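Local coordinates for protein oxalate--CoA ligase (Arabidopsis thaliana, PDB 5IE2) that belongs to the ANL superfamily of AMP-binding enzymes and holds adenosine-5'-triphosphate in a pocket of this model, at residues His128-Leu133 against Val141-Asp146; Gly179-Gln184 against Asn369-Tyr374; Val207-Leu212 against Tyr257-Thr262. One frame throughout, in Å; residues are numbered along the deposited sequence.

In the fold
The three contacts lie in the AMP-binding region, do not touch and share no strand or helix. Contact 1, at the edge of a mixed sheet, is partly buried, its centre about 29 Å from the centre of the chain. Contact 3 is fully buried, its centre about 8 Å from the same point. Contact 2, also partly buried, lies between them in depth and comes near the nucleotide. Contacts 2 and 3 come within about 11 Å (nearest atoms). Their chemistry differs with place. Contact 1 pairs two hairpin strands by backbone bonds. Contact 2 fixes a loop to a strand with one threonine hydroxyl. Contact 3 joins two sheets by apolar side chains and bridging waters.

Contact 1. Residues His128-Leu133 against Val141-Asp146; sequences HVTATL and VLSVAD
Ser143 has OG in the crowded position between its backbone N and carbonyl carbon (chi1 68°). This turns the hydroxyl to the backbone of 128-133, where Thr130 N donates to Ser143 OG at 2.9 Å in a nearly straight bond (171°). Thr130 OG1 takes the same crowded position (chi1 65°) and lies 3.4 Å from Ser143 CB. The serine oxygen thus stands in for a backbone acceptor where the strand pairing ends. Ser143 N returns a bond to Thr130 O, in the carbonyl plane. Further along, Thr132 and Val141 form an antiparallel hydrogen-bonded pair, with Val141 N to Thr132 O at 2.8 Å. Ala131 and Leu142 form the non-hydrogen-bonded pair between. Their side chains share one face, with Leu142 CD2 3.7 Å from Ala131 CB and 4.0 Å from Val129 CG1. Met72 of helix 67-78 covers this face. On the face of Thr132 and Val141, one water bridges Thr130 OG1, Thr132 OG1 and Val141 O. A second water joins His128 O to Ser143 OG. The arrangement is a beta hairpin, with 141-142 the outermost strand of a mixed five-stranded sheet.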
ATOM      1  N   HIS A 128      24.155   0.661 -14.145  1.00 22.76           N
ATOM      2  CA  HIS A 128      22.796   0.531 -14.630  1.00 23.04           C
ATOM      3  C   HIS A 128      22.716  -0.737 -15.452  1.00 22.67           C
ATOM      4  O   HIS A 128      23.540  -0.952 -16.336  1.00 23.75           O
ATOM      5  CB  HIS A 128      22.407   1.757 -15.470  1.00 22.18           C
ATOM      6  CG  HIS A 128      21.146   1.567 -16.238  1.00 23.75           C
ATOM      7  ND1 HIS A 128      21.085   1.629 -17.615  1.00 25.01           N
ATOM      8  CD2 HIS A 128      19.899   1.227 -15.816  1.00 23.00           C
ATOM      9  CE1 HIS A 128      19.848   1.367 -18.008  1.00 24.89           C
ATOM     10  NE2 HIS A 128      19.104   1.132 -16.932  1.00 22.94           N
ATOM     11  N   VAL A 129      21.743  -1.593 -15.134  1.00 20.74           N
ATOM     12  CA  VAL A 129      21.516  -2.831 -15.866  1.00 20.48           C
ATOM     13  C   VAL A 129      20.055  -2.955 -16.229  1.00 20.33           C
ATOM     14  O   VAL A 129      19.178  -2.584 -15.444  1.00 19.10           O
ATOM     15  CB  VAL A 129      21.947  -4.061 -14.994  1.00 20.51           C
ATOM     16  CG1 VAL A 129      21.493  -5.403 -15.623  1.00 18.24           C
ATOM     17  CG2 VAL A 129      23.466  -3.993 -14.794  1.00 21.45           C
ATOM     18  N   THR A 130      19.772  -3.456 -17.418  1.00 19.33           N
ATOM     19  CA  THR A 130      18.400  -3.602 -17.842  1.00 17.40           C
ATOM     20  C   THR A 130      17.997  -5.069 -17.749  1.00 18.29           C
ATOM     21  O   THR A 130      18.844  -5.969 -17.795  1.00 18.55           O
ATOM     22  CB  THR A 130      18.162  -3.121 -19.271  1.00 21.11           C
ATOM     23  OG1 THR A 130      18.880  -3.953 -20.201  1.00 22.30           O
ATOM     24  CG2 THR A 130      18.578  -1.664 -19.435  1.00 20.31           C
ATOM     25  N   ALA A 131      16.704  -5.284 -17.607  1.00 17.51           N
ATOM     26  CA  ALA A 131      16.124  -6.622 -17.468  1.00 17.82           C
ATOM     27  C   ALA A 131      14.977  -6.815 -18.445  1.00 19.40           C
ATOM     28  O   ALA A 131      14.055  -5.975 -18.514  1.00 18.63           O
ATOM     29  CB  ALA A 131      15.641  -6.830 -15.976  1.00 16.46           C
ATOM     30  N   THR A 132      14.984  -7.944 -19.178  1.00 16.71           N
ATOM     31  CA  THR A 132      13.941  -8.226 -20.165  1.00 18.49           C
ATOM     32  C   THR A 132      13.540  -9.702 -20.193  1.00 18.38           C
ATOM     33  O   THR A 132      14.408 -10.549 -20.277  1.00 20.95           O
ATOM     34  CB  THR A 132      14.384  -7.891 -21.607  1.00 22.84           C
ATOM     35  OG1 THR A 132      14.999  -6.610 -21.613  1.00 28.24           O
ATOM     36  CG2 THR A 132      13.178  -7.891 -22.515  1.00 20.80           C
ATOM     37  N   LEU A 133      12.251  -9.996 -20.100  1.00 18.05           N
ATOM     38  CA  LEU A 133      11.745 -11.368 -20.271  1.00 17.04           C
ATOM     39  C   LEU A 133      11.263 -11.558 -21.684  1.00 21.59           C
ATOM     40  O   LEU A 133      10.401 -10.814 -22.153  1.00 22.15           O
ATOM     41  CB  LEU A 133      10.598 -11.678 -19.309  1.00 17.81           C
ATOM     42  CG  LEU A 133      10.150 -13.162 -19.267  1.00 19.62           C
ATOM     43  CD1 LEU A 133      11.229 -14.063 -18.673  1.00 20.63           C
ATOM     44  CD2 LEU A 133       8.846 -13.313 -18.418  1.00 18.48           C
ATOM     45  N   VAL A 141      16.725 -11.832 -19.509  1.00 17.25           N
ATOM     46  CA  VAL A 141      17.977 -11.293 -20.064  1.00 19.36           C
ATOM     47  C   VAL A 141      18.427 -10.077 -19.312  1.00 20.18           C
ATOM     48  O   VAL A 141      17.683  -9.095 -19.302  1.00 20.32           O
ATOM     49  CB  VAL A 141      17.813 -10.856 -21.521  1.00 20.52           C
ATOM     50  CG1 VAL A 141      19.143 -10.286 -22.056  1.00 20.72           C
ATOM     51  CG2 VAL A 141      17.279 -12.042 -22.370  1.00 25.09           C
ATOM     52  N   LEU A 142      19.625 -10.138 -18.735  1.00 17.82           N
ATOM     53  CA  LEU A 142      20.222  -8.986 -18.060  1.00 20.45           C
ATOM     54  C   LEU A 142      21.358  -8.423 -18.885  1.00 22.00           C
ATOM     55  O   LEU A 142      22.132  -9.190 -19.452  1.00 24.48           O
ATOM     56  CB  LEU A 142      20.746  -9.374 -16.692  1.00 22.39           C
ATOM     57  CG  LEU A 142      19.636  -9.682 -15.676  1.00 24.18           C
ATOM     58  CD1 LEU A 142      20.315 -10.397 -14.492  1.00 26.65           C
ATOM     59  CD2 LEU A 142      18.922  -8.384 -15.163  1.00 19.64           C
ATOM     60  N   SER A 143      21.492  -7.102 -18.921  1.00 20.64           N
ATOM     61  CA  SER A 143      22.502  -6.463 -19.771  1.00 25.66           C
ATOM     62  C   SER A 143      23.876  -6.423 -19.100  1.00 32.28           C
ATOM     63  O   SER A 143      24.590  -5.445 -19.188  1.00 39.42           O
ATOM     64  CB  SER A 143      22.076  -5.058 -20.122  1.00 24.31           C
ATOM     65  OG  SER A 143      22.106  -4.232 -18.960  1.00 23.69           O
ATOM     66  N   VAL A 144      24.201  -7.420 -18.313  1.00 33.38           N
ATOM     67  CA  VAL A 144      25.531  -7.483 -17.743  1.00 35.56           C
ATOM     68  C   VAL A 144      26.247  -8.655 -18.416  1.00 37.59           C
ATOM     69  O   VAL A 144      25.635  -9.680 -18.701  1.00 35.01           O
ATOM     70  CB  VAL A 144      25.480  -7.609 -16.191  1.00 40.69           C
ATOM     71  CG1 VAL A 144      24.852  -8.924 -15.767  1.00 38.25           C
ATOM     72  CG2 VAL A 144      26.869  -7.435 -15.603  1.00 42.58           C
ATOM     73  N   ALA A 145      27.527  -8.478 -18.720  1.00 41.83           N
ATOM     74  CA  ALA A 145      28.304  -9.509 -19.417  1.00 48.36           C
ATOM     75  C   ALA A 145      28.402 -10.809 -18.624  1.00 52.72           C
ATOM     76  O   ALA A 145      28.428 -10.777 -17.400  1.00 52.15           O
ATOM     77  CB  ALA A 145      29.715  -8.983 -19.712  1.00 49.39           C
ATOM     78  N   ASP A 146      28.460 -11.945 -19.318  1.00 57.65           N
ATOM     79  CA  ASP A 146      28.820 -13.211 -18.686  1.00 62.49           C
ATOM     80  C   ASP A 146      30.315 -13.217 -18.325  1.00 62.82           C
ATOM     81  O   ASP A 146      30.707 -13.555 -17.198  1.00 62.44           O
ATOM     82  CB  ASP A 146      28.489 -14.388 -19.602  1.00 67.36           C
ATOM     83  CG  ASP A 146      28.697 -15.739 -18.924  1.00 71.79           C
ATOM     84  OD1 ASP A 146      29.124 -15.783 -17.745  1.00 73.14           O
ATOM     85  OD2 ASP A 146      28.456 -16.771 -19.585  1.00 73.73           O
TER
HETATM   86  O   HOH W   1      24.156  -2.338 -18.496  1.00 48.36           O
HETATM   87  O   HOH W   2      17.993  -6.615 -20.735  1.00 25.70           O

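Contact 2. Residues Gly179-Gln184 against Asn369-Tyr374; sequences GVPLTQ and NVTKGY
An ST turn at Thr371 pins the loop between strand 361-366 and helix 378-384 to strand 179-183. The strand is half of a two-stranded antiparallel hairpin with 164-169, and the loop leads to Tyr374 near the nucleotide. Thr371 carries the contact. Its OG1 is anti to the backbone N (chi1 -175°) and reaches the strand. It donates to Pro181 O at 2.8 Å, in the carbonyl plane. The same oxygen accepts from Gly373 N two residues on, at 3.2 Å. One hydroxyl therefore closes the turn and ties it to the strand. Proline has no N-H to offer, but its carbonyl serves here as the acceptor. Gly373 has backbone angles (160/154) at which a CB would be jammed against the carbonyl O of Lys372.

Apolar groups gather around Thr371. Leu182 CD2 comes up to Thr371 CB at 3.7 Å, the two side chains crossing at about a right angle. Val180 divides its methyls, CG1 going to Thr371 and CG2 to the edge of the Tyr374 ring, near its plane. The valine and tyrosine side chains lie side by side and point the same way. The Tyr374 hydroxyl bonds to Glu316, and the Tyr374 side chain is about 6 Å from both the magnesium ion and ATP. Asn381 OD1 accepts from Tyr374 N. This places the contact beside the nucleotide site. At the root of the tyrosine, Gly179 O lies in the ring plane at the edge, 3.6 Å from Tyr374 CD1.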
ATOM      1  N   GLY A 179      13.166   6.963   5.905  1.00 29.69           N
ATOM      2  CA  GLY A 179      13.667   5.690   5.356  1.00 27.94           C
ATOM      3  C   GLY A 179      13.419   4.466   6.230  1.00 23.94           C
ATOM      4  O   GLY A 179      13.810   4.440   7.410  1.00 24.82           O
ATOM      5  N   VAL A 180      12.800   3.441   5.644  1.00 24.43           N
ATOM      6  CA  VAL A 180      12.364   2.268   6.378  1.00 20.54           C
ATOM      7  C   VAL A 180      12.988   0.978   5.853  1.00 19.22           C
ATOM      8  O   VAL A 180      12.608   0.521   4.804  1.00 18.94           O
ATOM      9  CB  VAL A 180      10.815   2.132   6.323  1.00 20.46           C
ATOM     10  CG1 VAL A 180      10.364   0.961   7.171  1.00 17.31           C
ATOM     11  CG2 VAL A 180      10.178   3.409   6.842  1.00 22.89           C
ATOM     12  N   PRO A 181      13.923   0.394   6.603  1.00 19.05           N
ATOM     13  CA  PRO A 181      14.512  -0.901   6.240  1.00 18.90           C
ATOM     14  C   PRO A 181      13.654  -2.033   6.797  1.00 18.24           C
ATOM     15  O   PRO A 181      13.263  -1.995   7.971  1.00 18.77           O
ATOM     16  CB  PRO A 181      15.900  -0.872   6.874  1.00 20.49           C
ATOM     17  CG  PRO A 181      15.751   0.005   8.040  1.00 24.30           C
ATOM     18  CD  PRO A 181      14.601   1.002   7.756  1.00 22.23           C
ATOM     19  N   LEU A 182      13.340  -2.991   5.925  1.00 17.15           N
ATOM     20  CA  LEU A 182      12.533  -4.159   6.273  1.00 16.86           C
ATOM     21  C   LEU A 182      13.293  -5.424   5.910  1.00 16.91           C
ATOM     22  O   LEU A 182      13.979  -5.463   4.890  1.00 18.26           O
ATOM     23  CB  LEU A 182      11.199  -4.126   5.497  1.00 15.09           C
ATOM     24  CG  LEU A 182      10.458  -2.799   5.855  1.00 15.32           C
ATOM     25  CD1 LEU A 182       9.234  -2.658   4.878  1.00 15.38           C
ATOM     26  CD2 LEU A 182       9.969  -2.769   7.344  1.00 17.51           C
ATOM     27  N   THR A 183      13.186  -6.436   6.771  1.00 17.09           N
ATOM     28  CA  THR A 183      13.958  -7.659   6.640  1.00 15.51           C
ATOM     29  C   THR A 183      13.154  -8.789   5.955  1.00 15.42           C
ATOM     30  O   THR A 183      11.944  -8.689   5.712  1.00 13.73           O
ATOM     31  CB  THR A 183      14.362  -8.193   8.017  1.00 13.44           C
ATOM     32  OG1 THR A 183      13.147  -8.363   8.760  1.00 13.82           O
ATOM     33  CG2 THR A 183      15.272  -7.167   8.749  1.00 13.84           C
ATOM     34  N   GLN A 184      13.848  -9.903   5.698  1.00 14.72           N
ATOM     35  CA  GLN A 184      13.208 -11.133   5.234  1.00 13.88           C
ATOM     36  C   GLN A 184      12.129 -11.527   6.214  1.00 13.73           C
ATOM     37  O   GLN A 184      11.028 -11.970   5.848  1.00 14.10           O
ATOM     38  CB  GLN A 184      14.244 -12.281   5.123  1.00 14.05           C
ATOM     39  CG  GLN A 184      15.075 -12.233   3.838  1.00 15.69           C
ATOM     40  CD  GLN A 184      14.418 -12.998   2.677  1.00 16.02           C
ATOM     41  OE1 GLN A 184      13.296 -13.450   2.766  1.00 15.91           O
ATOM     42  NE2 GLN A 184      15.159 -13.151   1.587  1.00 17.36           N
ATOM     43  N   ASN A 369       6.566  -8.210  12.172  1.00 15.72           N
ATOM     44  CA  ASN A 369       6.393  -7.465  10.911  1.00 13.29           C
ATOM     45  C   ASN A 369       6.915  -6.037  11.004  1.00 18.45           C
ATOM     46  O   ASN A 369       6.984  -5.324  10.007  1.00 17.11           O
ATOM     47  CB  ASN A 369       4.874  -7.431  10.559  1.00 13.15           C
ATOM     48  CG  ASN A 369       4.040  -6.866  11.723  1.00 16.70           C
ATOM     49  OD1 ASN A 369       3.998  -7.446  12.831  1.00 16.99           O
ATOM     50  ND2 ASN A 369       3.416  -5.716  11.507  1.00 15.75           N
ATOM     51  N   VAL A 370       7.200  -5.583  12.236  1.00 13.82           N
ATOM     52  CA  VAL A 370       7.534  -4.173  12.432  1.00 14.06           C
ATOM     53  C   VAL A 370       9.018  -3.916  12.184  1.00 16.03           C
ATOM     54  O   VAL A 370       9.877  -4.716  12.592  1.00 16.36           O
ATOM     55  CB  VAL A 370       7.139  -3.731  13.868  1.00 17.54           C
ATOM     56  CG1 VAL A 370       7.421  -2.257  14.099  1.00 14.98           C
ATOM     57  CG2 VAL A 370       5.633  -4.068  14.105  1.00 19.70           C
ATOM     58  N   THR A 371       9.317  -2.816  11.508  1.00 16.31           N
ATOM     59  CA  THR A 371      10.712  -2.436  11.290  1.00 18.73           C
ATOM     60  C   THR A 371      11.489  -2.380  12.613  1.00 17.40           C
ATOM     61  O   THR A 371      10.929  -2.051  13.664  1.00 16.97           O
ATOM     62  CB  THR A 371      10.837  -1.082  10.556  1.00 17.58           C
ATOM     63  OG1 THR A 371      12.209  -0.815  10.274  1.00 16.92           O
ATOM     64  CG2 THR A 371      10.262   0.099  11.361  1.00 20.02           C
ATOM     65  N   LYS A 372      12.782  -2.704  12.547  1.00 15.92           N
ATOM     66  CA  LYS A 372      13.630  -2.562  13.734  1.00 21.39           C
ATOM     67  C   LYS A 372      13.941  -1.095  14.018  1.00 22.50           C
ATOM     68  O   LYS A 372      14.333  -0.721  15.130  1.00 21.51           O
ATOM     69  CB  LYS A 372      14.951  -3.317  13.525  1.00 22.65           C
ATOM     70  CG  LYS A 372      14.742  -4.810  13.474  1.00 21.89           C
ATOM     71  CD  LYS A 372      14.132  -5.241  14.849  1.00 33.14           C
ATOM     72  CE  LYS A 372      14.051  -6.721  14.927  1.00 32.00           C
ATOM     73  NZ  LYS A 372      13.574  -7.149  16.245  1.00 29.33           N
ATOM     74  N   GLY A 373      13.810  -0.254  12.992  1.00 20.64           N
ATOM     75  CA  GLY A 373      14.106   1.147  13.192  1.00 23.51           C
ATOM     76  C   GLY A 373      14.394   1.904  11.894  1.00 22.45           C
ATOM     77  O   GLY A 373      14.820   1.332  10.896  1.00 21.43           O
ATOM     78  N   TYR A 374      14.143   3.201  11.923  1.00 22.02           N
ATOM     79  CA  TYR A 374      14.445   4.050  10.774  1.00 21.61           C
ATOM     80  C   TYR A 374      15.922   4.081  10.510  1.00 24.37           C
ATOM     81  O   TYR A 374      16.702   3.959  11.436  1.00 25.00           O
ATOM     82  CB  TYR A 374      13.947   5.477  11.009  1.00 21.88           C
ATOM     83  CG  TYR A 374      12.450   5.584  11.193  1.00 22.19           C
ATOM     84  CD1 TYR A 374      11.575   5.388  10.113  1.00 21.10           C
ATOM     85  CD2 TYR A 374      11.918   5.936  12.433  1.00 21.23           C
ATOM     86  CE1 TYR A 374      10.173   5.492  10.296  1.00 21.10           C
ATOM     87  CE2 TYR A 374      10.533   6.059  12.622  1.00 22.39           C
ATOM     88  CZ  TYR A 374       9.683   5.836  11.554  1.00 20.80           C
ATOM     89  OH  TYR A 374       8.340   5.942  11.763  1.00 21.03           O
TER

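Contact 3. Residues Val207-Leu212 against Tyr257-Thr262; sequences VIVLPL and YTAVPT
Leu210 lies in the loop after strand 205-207 and points at the strand-to-helix junction where strand 256-259 runs into helix 261-273. The two strands belong to different mixed sheets, and each is an outermost strand of its sheet. From CB, CG stands anti to the carbonyl carbon (chi1 -61°), and the branch divides there. CD1 lies 4.0 Å from Ala259 CA and equally far from Thr258 O. CD2 goes on to Val260 and meets Val260 CG1 at 4.0 Å, with CG2 close behind. The two side chains cross obliquely. His216 of helix 215-227 touches Leu210 and, with Arg286, holds Thr258 OG1.

Val209 works beside it. Its CG1 is anti to the carbonyl carbon (chi1 -61°), which puts CG2 in the crowded position between backbone N and carbonyl carbon. Val209 CG2 approaches Ala259 CB at 3.8 Å and Thr258 O at 3.4 Å. It also grazes Tyr257 CD1. The hydroxyl of that tyrosine bonds to His264.

Two waters join the backbones. One donates to Val207 O and accepts from Thr258 N at 3.1 Å. The other accepts from Val209 N and donates to Thr258 O at 2.9 Å. Val260 is the N-cap residue of helix 261-273, and its side chain is about 8 Å from ATP. Val260 N is buried without a polar partner in the model, and Leu210 CD2 lies 3.9 Å from Val260 N.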
ATOM      1  N   VAL A 207      -6.038  -9.049  -9.592  1.00 12.98           N
ATOM      2  CA  VAL A 207      -5.431  -8.116 -10.544  1.00 13.89           C
ATOM      3  C   VAL A 207      -4.846  -6.967  -9.729  1.00 15.93           C
ATOM      4  O   VAL A 207      -5.553  -6.421  -8.893  1.00 17.06           O
ATOM      5  CB  VAL A 207      -6.470  -7.555 -11.553  1.00 16.65           C
ATOM      6  CG1 VAL A 207      -5.869  -6.389 -12.393  1.00 18.13           C
ATOM      7  CG2 VAL A 207      -7.000  -8.720 -12.454  1.00 15.21           C
ATOM      8  N   ILE A 208      -3.584  -6.641  -9.968  1.00 13.65           N
ATOM      9  CA  ILE A 208      -2.887  -5.547  -9.260  1.00 15.07           C
ATOM     10  C   ILE A 208      -3.314  -4.194  -9.844  1.00 17.04           C
ATOM     11  O   ILE A 208      -3.141  -3.942 -11.057  1.00 16.68           O
ATOM     12  CB  ILE A 208      -1.353  -5.670  -9.387  1.00 15.95           C
ATOM     13  CG1 ILE A 208      -0.875  -7.031  -8.864  1.00 16.96           C
ATOM     14  CG2 ILE A 208      -0.659  -4.467  -8.659  1.00 17.79           C
ATOM     15  CD1 ILE A 208      -1.087  -7.194  -7.367  1.00 18.37           C
ATOM     16  N   VAL A 209      -3.843  -3.318  -8.978  1.00 16.00           N
ATOM     17  CA  VAL A 209      -4.299  -2.009  -9.404  1.00 17.19           C
ATOM     18  C   VAL A 209      -3.589  -0.880  -8.650  1.00 17.57           C
ATOM     19  O   VAL A 209      -4.008   0.298  -8.737  1.00 20.05           O
ATOM     20  CB  VAL A 209      -5.840  -1.840  -9.219  1.00 17.04           C
ATOM     21  CG1 VAL A 209      -6.617  -2.908 -10.104  1.00 19.09           C
ATOM     22  CG2 VAL A 209      -6.261  -1.941  -7.714  1.00 18.49           C
ATOM     23  N   LEU A 210      -2.513  -1.220  -7.939  1.00 15.46           N
ATOM     24  CA  LEU A 210      -1.758  -0.211  -7.194  1.00 17.91           C
ATOM     25  C   LEU A 210      -0.284  -0.279  -7.544  1.00 18.01           C
ATOM     26  O   LEU A 210       0.186  -1.365  -7.867  1.00 17.52           O
ATOM     27  CB  LEU A 210      -1.900  -0.472  -5.662  1.00 14.33           C
ATOM     28  CG  LEU A 210      -3.321  -0.413  -5.048  1.00 16.23           C
ATOM     29  CD1 LEU A 210      -3.291  -0.894  -3.591  1.00 19.86           C
ATOM     30  CD2 LEU A 210      -3.892   1.026  -5.095  1.00 18.80           C
ATOM     31  N   PRO A 211       0.486   0.818  -7.339  1.00 18.11           N
ATOM     32  CA  PRO A 211       1.939   0.726  -7.618  1.00 16.97           C
ATOM     33  C   PRO A 211       2.683  -0.274  -6.751  1.00 16.74           C
ATOM     34  O   PRO A 211       2.466  -0.316  -5.544  1.00 17.74           O
ATOM     35  CB  PRO A 211       2.468   2.159  -7.340  1.00 21.00           C
ATOM     36  CG  PRO A 211       1.373   2.852  -6.553  1.00 24.11           C
ATOM     37  CD  PRO A 211       0.072   2.181  -6.929  1.00 19.56           C
ATOM     38  N   LEU A 212       3.541  -1.090  -7.363  1.00 16.63           N
ATOM     39  CA  LEU A 212       4.299  -2.079  -6.599  1.00 17.06           C
ATOM     40  C   LEU A 212       5.510  -1.477  -5.908  1.00 20.02           C
ATOM     41  O   LEU A 212       6.234  -2.216  -5.242  1.00 19.40           O
ATOM     42  CB  LEU A 212       4.727  -3.244  -7.508  1.00 17.59           C
ATOM     43  CG  LEU A 212       3.512  -4.017  -8.047  1.00 19.45           C
ATOM     44  CD1 LEU A 212       3.951  -5.054  -9.128  1.00 20.15           C
ATOM     45  CD2 LEU A 212       2.799  -4.779  -6.915  1.00 20.89           C
ATOM     46  N   TYR A 257      -9.824  -8.408  -4.890  1.00 15.24           N
ATOM     47  CA  TYR A 257      -8.806  -7.407  -5.182  1.00 14.34           C
ATOM     48  C   TYR A 257      -8.682  -6.478  -3.960  1.00 13.84           C
ATOM     49  O   TYR A 257      -9.548  -6.487  -3.059  1.00 15.28           O
ATOM     50  CB  TYR A 257      -9.098  -6.574  -6.487  1.00 14.92           C
ATOM     51  CG  TYR A 257     -10.164  -5.497  -6.377  1.00 15.38           C
ATOM     52  CD1 TYR A 257      -9.823  -4.146  -6.180  1.00 16.39           C
ATOM     53  CD2 TYR A 257     -11.515  -5.820  -6.492  1.00 16.96           C
ATOM     54  CE1 TYR A 257     -10.792  -3.151  -6.086  1.00 16.09           C
ATOM     55  CE2 TYR A 257     -12.493  -4.852  -6.412  1.00 15.92           C
ATOM     56  CZ  TYR A 257     -12.126  -3.501  -6.221  1.00 16.84           C
ATOM     57  OH  TYR A 257     -13.093  -2.529  -6.129  1.00 18.20           O
ATOM     58  N   THR A 258      -7.603  -5.723  -3.958  1.00 14.41           N
ATOM     59  CA  THR A 258      -7.378  -4.748  -2.893  1.00 13.72           C
ATOM     60  C   THR A 258      -7.039  -3.417  -3.537  1.00 16.28           C
ATOM     61  O   THR A 258      -6.330  -3.365  -4.589  1.00 17.90           O
ATOM     62  CB  THR A 258      -6.250  -5.230  -1.931  1.00 15.40           C
ATOM     63  OG1 THR A 258      -6.120  -4.297  -0.856  1.00 17.16           O
ATOM     64  CG2 THR A 258      -4.889  -5.338  -2.659  1.00 17.26           C
ATOM     65  N   ALA A 259      -7.529  -2.324  -2.938  1.00 16.26           N
ATOM     66  CA  ALA A 259      -7.248  -1.017  -3.498  1.00 15.85           C
ATOM     67  C   ALA A 259      -7.379   0.005  -2.403  1.00 16.86           C
ATOM     68  O   ALA A 259      -7.815  -0.315  -1.285  1.00 16.01           O
ATOM     69  CB  ALA A 259      -8.188  -0.686  -4.667  1.00 15.01           C
ATOM     70  N   VAL A 260      -7.009   1.229  -2.711  1.00 15.87           N
ATOM     71  CA  VAL A 260      -7.226   2.345  -1.762  1.00 16.62           C
ATOM     72  C   VAL A 260      -8.582   3.038  -2.088  1.00 19.63           C
ATOM     73  O   VAL A 260      -9.093   2.920  -3.224  1.00 18.36           O
ATOM     74  CB  VAL A 260      -6.067   3.363  -1.835  1.00 16.34           C
ATOM     75  CG1 VAL A 260      -4.717   2.640  -1.519  1.00 20.52           C
ATOM     76  CG2 VAL A 260      -6.023   4.023  -3.260  1.00 17.57           C
ATOM     77  N   PRO A 261      -9.155   3.783  -1.138  1.00 19.07           N
ATOM     78  CA  PRO A 261     -10.474   4.386  -1.415  1.00 18.51           C
ATOM     79  C   PRO A 261     -10.550   5.221  -2.718  1.00 19.49           C
ATOM     80  O   PRO A 261     -11.568   5.132  -3.405  1.00 19.98           O
ATOM     81  CB  PRO A 261     -10.707   5.287  -0.204  1.00 17.41           C
ATOM     82  CG  PRO A 261     -10.053   4.475   0.945  1.00 17.02           C
ATOM     83  CD  PRO A 261      -8.761   3.939   0.284  1.00 16.19           C
ATOM     84  N   THR A 262      -9.523   5.978  -3.090  1.00 19.67           N
ATOM     85  CA  THR A 262      -9.671   6.787  -4.313  1.00 19.52           C
ATOM     86  C   THR A 262      -9.788   5.887  -5.574  1.00 20.50           C
ATOM     87  O   THR A 262     -10.521   6.209  -6.538  1.00 19.45           O
ATOM     88  CB  THR A 262      -8.535   7.781  -4.487  1.00 19.99           C
ATOM     89  OG1 THR A 262      -7.284   7.081  -4.476  1.00 22.37           O
ATOM     90  CG2 THR A 262      -8.566   8.832  -3.322  1.00 22.83           C
TER
HETATM   91  O   HOH W   3      -5.586  -6.672  -6.087  1.00 16.13           O
HETATM   92  O   HOH W   4      -4.015  -4.165  -6.102  1.00 15.75           O